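Proline dehydrogenase (Bradyrhizobium japonicum USDA 110, PDB 3HAZ) probably oxidises proline to glutamate in two steps, pairing an FAD-dependent proline dehydrogenase with an NAD-dependent aldehyde dehydrogenase that acts on glutamate semialdehyde. Local coordinates at residues 645-650 against 976-981. Residues are numbered along the deposited sequence; the frame is centred on the assembly and turned at random.
Sequences LTMRGR and RFATEQ
An antiparallel ladder joins strand 641-656 to the C-terminal strand 978-986 at the base of the beta-flap of the aldehyde dehydrogenase domain, the arm by which such subunits pair. Thr646 with Gln981 and Arg648 with Thr979 are hydrogen-bonded pairs; the straightest link runs from Arg648 N to Thr979 O (2.8 Å, 170°). On their face of the sheet, the arginine and glutamine chains cross obliquely. Arg648 bends at chi3 (48°), whereas Gln981 runs extended with CG anti to its backbone N, so NH2 of Arg648 meets a lone pair of Gln981 OE1 at 2.9 Å. The oxygen lies near the guanidinium plane, at its edge, and the amide stands almost perpendicular to that plane (89°). Both groups also grip the second subunit: Arg648 binds its Ile932 and Asp933 carbonyls, Gln981 NE2 its Val937 carbonyl. An alanine at Arg648 would remove these guanidinium bonds and probably loosen both the Gln981 amide and the subunit interface. On the opposite face Met647 and Glu980 lie side by side, SD 3.7 Å from CG of Glu980, whose OE2 accepts from Lys967 N of the second subunit. Beyond the ladder, extended Arg650 lays its guanidinium over Thr979 CB, with NE 3.0 Å from Ala978 O. At the other end, one water bridges Thr646 OG1 (2.8 Å) and Gln981 O, donating to that carbonyl.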
ATOM      1  N   LEU A 645      -6.772 -28.668   3.726  1.00 15.87           N
ATOM      2  CA  LEU A 645      -8.146 -28.973   4.122  1.00 20.68           C
ATOM      3  C   LEU A 645      -9.107 -28.722   2.958  1.00 27.76           C
ATOM      4  O   LEU A 645      -9.091 -27.651   2.336  1.00 25.26           O
ATOM      5  CB  LEU A 645      -8.551 -28.117   5.330  1.00 15.24           C
ATOM      6  CG  LEU A 645      -9.929 -28.337   5.967  1.00 20.44           C
ATOM      7  CD1 LEU A 645     -10.072 -29.751   6.531  1.00 17.48           C
ATOM      8  CD2 LEU A 645     -10.178 -27.306   7.063  1.00 22.70           C
ATOM      9  N   THR A 646      -9.934 -29.716   2.655  1.00 20.65           N
ATOM     10  CA  THR A 646     -10.918 -29.578   1.587  1.00 22.07           C
ATOM     11  C   THR A 646     -12.308 -29.927   2.106  1.00 28.87           C
ATOM     12  O   THR A 646     -12.449 -30.491   3.191  1.00 30.92           O
ATOM     13  CB  THR A 646     -10.576 -30.469   0.368  1.00 24.83           C
ATOM     14  OG1 THR A 646     -10.374 -31.815   0.802  1.00 34.05           O
ATOM     15  CG2 THR A 646      -9.305 -29.991  -0.319  1.00 27.01           C
ATOM     16  N   MET A 647     -13.326 -29.581   1.326  1.00 25.01           N
ATOM     17  CA  MET A 647     -14.713 -29.877   1.659  1.00 26.67           C
ATOM     18  C   MET A 647     -15.355 -30.595   0.489  1.00 26.95           C
ATOM     19  O   MET A 647     -15.407 -30.070  -0.621  1.00 26.39           O
ATOM     20  CB  MET A 647     -15.484 -28.590   1.913  1.00 30.47           C
ATOM     21  CG  MET A 647     -14.767 -27.623   2.813  1.00 44.07           C
ATOM     22  SD  MET A 647     -15.222 -27.914   4.514  1.00 57.97           S
ATOM     23  CE  MET A 647     -16.834 -27.144   4.500  1.00 18.84           C
ATOM     24  N   ARG A 648     -15.864 -31.788   0.738  1.00 19.56           N
ATOM     25  CA  ARG A 648     -16.405 -32.596  -0.335  1.00 28.16           C
ATOM     26  C   ARG A 648     -17.887 -32.833  -0.097  1.00 23.03           C
ATOM     27  O   ARG A 648     -18.355 -32.769   1.039  1.00 20.20           O
ATOM     28  CB  ARG A 648     -15.645 -33.923  -0.414  1.00 29.84           C
ATOM     29  CG  ARG A 648     -14.130 -33.751  -0.413  1.00 37.55           C
ATOM     30  CD  ARG A 648     -13.387 -35.087  -0.456  1.00 43.91           C
ATOM     31  NE  ARG A 648     -13.910 -35.975  -1.490  1.00 42.27           N
ATOM     32  CZ  ARG A 648     -13.183 -36.868  -2.158  1.00 36.93           C
ATOM     33  NH1 ARG A 648     -13.763 -37.628  -3.078  1.00 39.94           N
ATOM     34  NH2 ARG A 648     -11.880 -36.997  -1.917  1.00 25.91           N
ATOM     35  N   GLY A 649     -18.629 -33.096  -1.168  1.00 24.63           N
ATOM     36  CA  GLY A 649     -20.031 -33.448  -1.017  1.00 29.46           C
ATOM     37  C   GLY A 649     -20.149 -34.674  -0.127  1.00 28.22           C
ATOM     38  O   GLY A 649     -19.199 -35.437   0.005  1.00 26.54           O
ATOM     39  N   ARG A 650     -21.308 -34.864   0.489  1.00 25.06           N
ATOM     40  CA  ARG A 650     -21.499 -35.968   1.426  1.00 25.80           C
ATOM     41  C   ARG A 650     -22.044 -37.213   0.742  1.00 28.12           C
ATOM     42  O   ARG A 650     -21.709 -38.331   1.126  1.00 28.43           O
ATOM     43  CB  ARG A 650     -22.451 -35.554   2.553  1.00 29.01           C
ATOM     44  CG  ARG A 650     -21.842 -34.612   3.574  1.00 25.96           C
ATOM     45  CD  ARG A 650     -22.833 -34.275   4.684  1.00 27.73           C
ATOM     46  NE  ARG A 650     -22.158 -33.640   5.813  1.00 39.19           N
ATOM     47  CZ  ARG A 650     -21.542 -34.311   6.782  1.00 40.52           C
ATOM     48  NH1 ARG A 650     -21.534 -35.636   6.769  1.00 37.91           N
ATOM     49  NH2 ARG A 650     -20.940 -33.660   7.768  1.00 44.73           N
ATOM     50  N   ARG A 976     -22.464 -27.212   6.179  1.00 24.72           N
ATOM     51  CA  ARG A 976     -23.227 -28.317   6.757  1.00 21.45           C
ATOM     52  C   ARG A 976     -23.559 -29.412   5.736  1.00 29.16           C
ATOM     53  O   ARG A 976     -23.772 -30.568   6.111  1.00 25.61           O
ATOM     54  CB  ARG A 976     -24.511 -27.796   7.400  1.00 25.69           C
ATOM     55  CG  ARG A 976     -25.149 -28.770   8.365  1.00 28.59           C
ATOM     56  CD  ARG A 976     -24.368 -28.828   9.667  1.00 30.68           C
ATOM     57  NE  ARG A 976     -25.033 -29.705  10.623  1.00 39.60           N
ATOM     58  CZ  ARG A 976     -24.683 -30.969  10.841  1.00 49.92           C
ATOM     59  NH1 ARG A 976     -23.663 -31.501  10.184  1.00 53.68           N
ATOM     60  NH2 ARG A 976     -25.346 -31.696  11.725  1.00 49.67           N
ATOM     61  N   PHE A 977     -23.605 -29.050   4.452  1.00 24.93           N
ATOM     62  CA  PHE A 977     -23.933 -30.012   3.396  1.00 23.00           C
ATOM     63  C   PHE A 977     -22.708 -30.782   2.918  1.00 24.05           C
ATOM     64  O   PHE A 977     -22.812 -31.657   2.052  1.00 25.67           O
ATOM     65  CB  PHE A 977     -24.577 -29.314   2.195  1.00 21.83           C
ATOM     66  CG  PHE A 977     -25.935 -28.730   2.479  1.00 23.08           C
ATOM     67  CD1 PHE A 977     -26.059 -27.476   3.065  1.00 21.74           C
ATOM     68  CD2 PHE A 977     -27.085 -29.422   2.143  1.00 23.59           C
ATOM     69  CE1 PHE A 977     -27.313 -26.925   3.316  1.00 24.58           C
ATOM     70  CE2 PHE A 977     -28.341 -28.882   2.389  1.00 21.46           C
ATOM     71  CZ  PHE A 977     -28.454 -27.628   2.978  1.00 24.74           C
ATOM     72  N   ALA A 978     -21.546 -30.447   3.465  1.00 20.35           N
ATOM     73  CA  ALA A 978     -20.300 -31.061   3.015  1.00 26.43           C
ATOM     74  C   ALA A 978     -19.566 -31.762   4.148  1.00 28.30           C
ATOM     75  O   ALA A 978     -19.942 -31.640   5.312  1.00 22.25           O
ATOM     76  CB  ALA A 978     -19.397 -30.021   2.359  1.00 23.89           C
ATOM     77  N   THR A 979     -18.519 -32.502   3.794  1.00 19.91           N
ATOM     78  CA  THR A 979     -17.682 -33.154   4.782  1.00 22.73           C
ATOM     79  C   THR A 979     -16.239 -32.709   4.577  1.00 24.45           C
ATOM     80  O   THR A 979     -15.818 -32.458   3.447  1.00 23.04           O
ATOM     81  CB  THR A 979     -17.803 -34.705   4.688  1.00 31.66           C
ATOM     82  OG1 THR A 979     -17.134 -35.314   5.796  1.00 32.68           O
ATOM     83  CG2 THR A 979     -17.202 -35.227   3.391  1.00 24.99           C
ATOM     84  N   GLU A 980     -15.488 -32.602   5.671  1.00 22.46           N
ATOM     85  CA  GLU A 980     -14.088 -32.182   5.602  1.00 21.91           C
ATOM     86  C   GLU A 980     -13.137 -33.328   5.259  1.00 20.02           C
ATOM     87  O   GLU A 980     -13.368 -34.475   5.634  1.00 24.19           O
ATOM     88  CB  GLU A 980     -13.640 -31.598   6.937  1.00 13.79           C
ATOM     89  CG  GLU A 980     -14.170 -30.209   7.271  1.00 19.39           C
ATOM     90  CD  GLU A 980     -14.108 -29.948   8.757  1.00 18.28           C
ATOM     91  OE1 GLU A 980     -13.160 -29.271   9.212  1.00 22.71           O
ATOM     92  OE2 GLU A 980     -14.990 -30.460   9.477  1.00 20.53           O
ATOM     93  N   GLN A 981     -12.043 -32.996   4.584  1.00 17.08           N
ATOM     94  CA  GLN A 981     -10.973 -33.955   4.332  1.00 19.12           C
ATOM     95  C   GLN A 981      -9.620 -33.267   4.419  1.00 23.18           C
ATOM     96  O   GLN A 981      -9.371 -32.275   3.734  1.00 24.25           O
ATOM     97  CB  GLN A 981     -11.132 -34.618   2.963  1.00 21.82           C
ATOM     98  CG  GLN A 981     -10.072 -35.675   2.672  1.00 26.72           C
ATOM     99  CD  GLN A 981     -10.406 -36.507   1.453  1.00 35.06           C
ATOM    100  OE1 GLN A 981     -10.278 -36.043   0.322  1.00 28.19           O
ATOM    101  NE2 GLN A 981     -10.835 -37.750   1.679  1.00 37.86           N
TER
HETATM  102  O   HOH W   1      -7.643 -32.050   1.315  1.00 26.85           O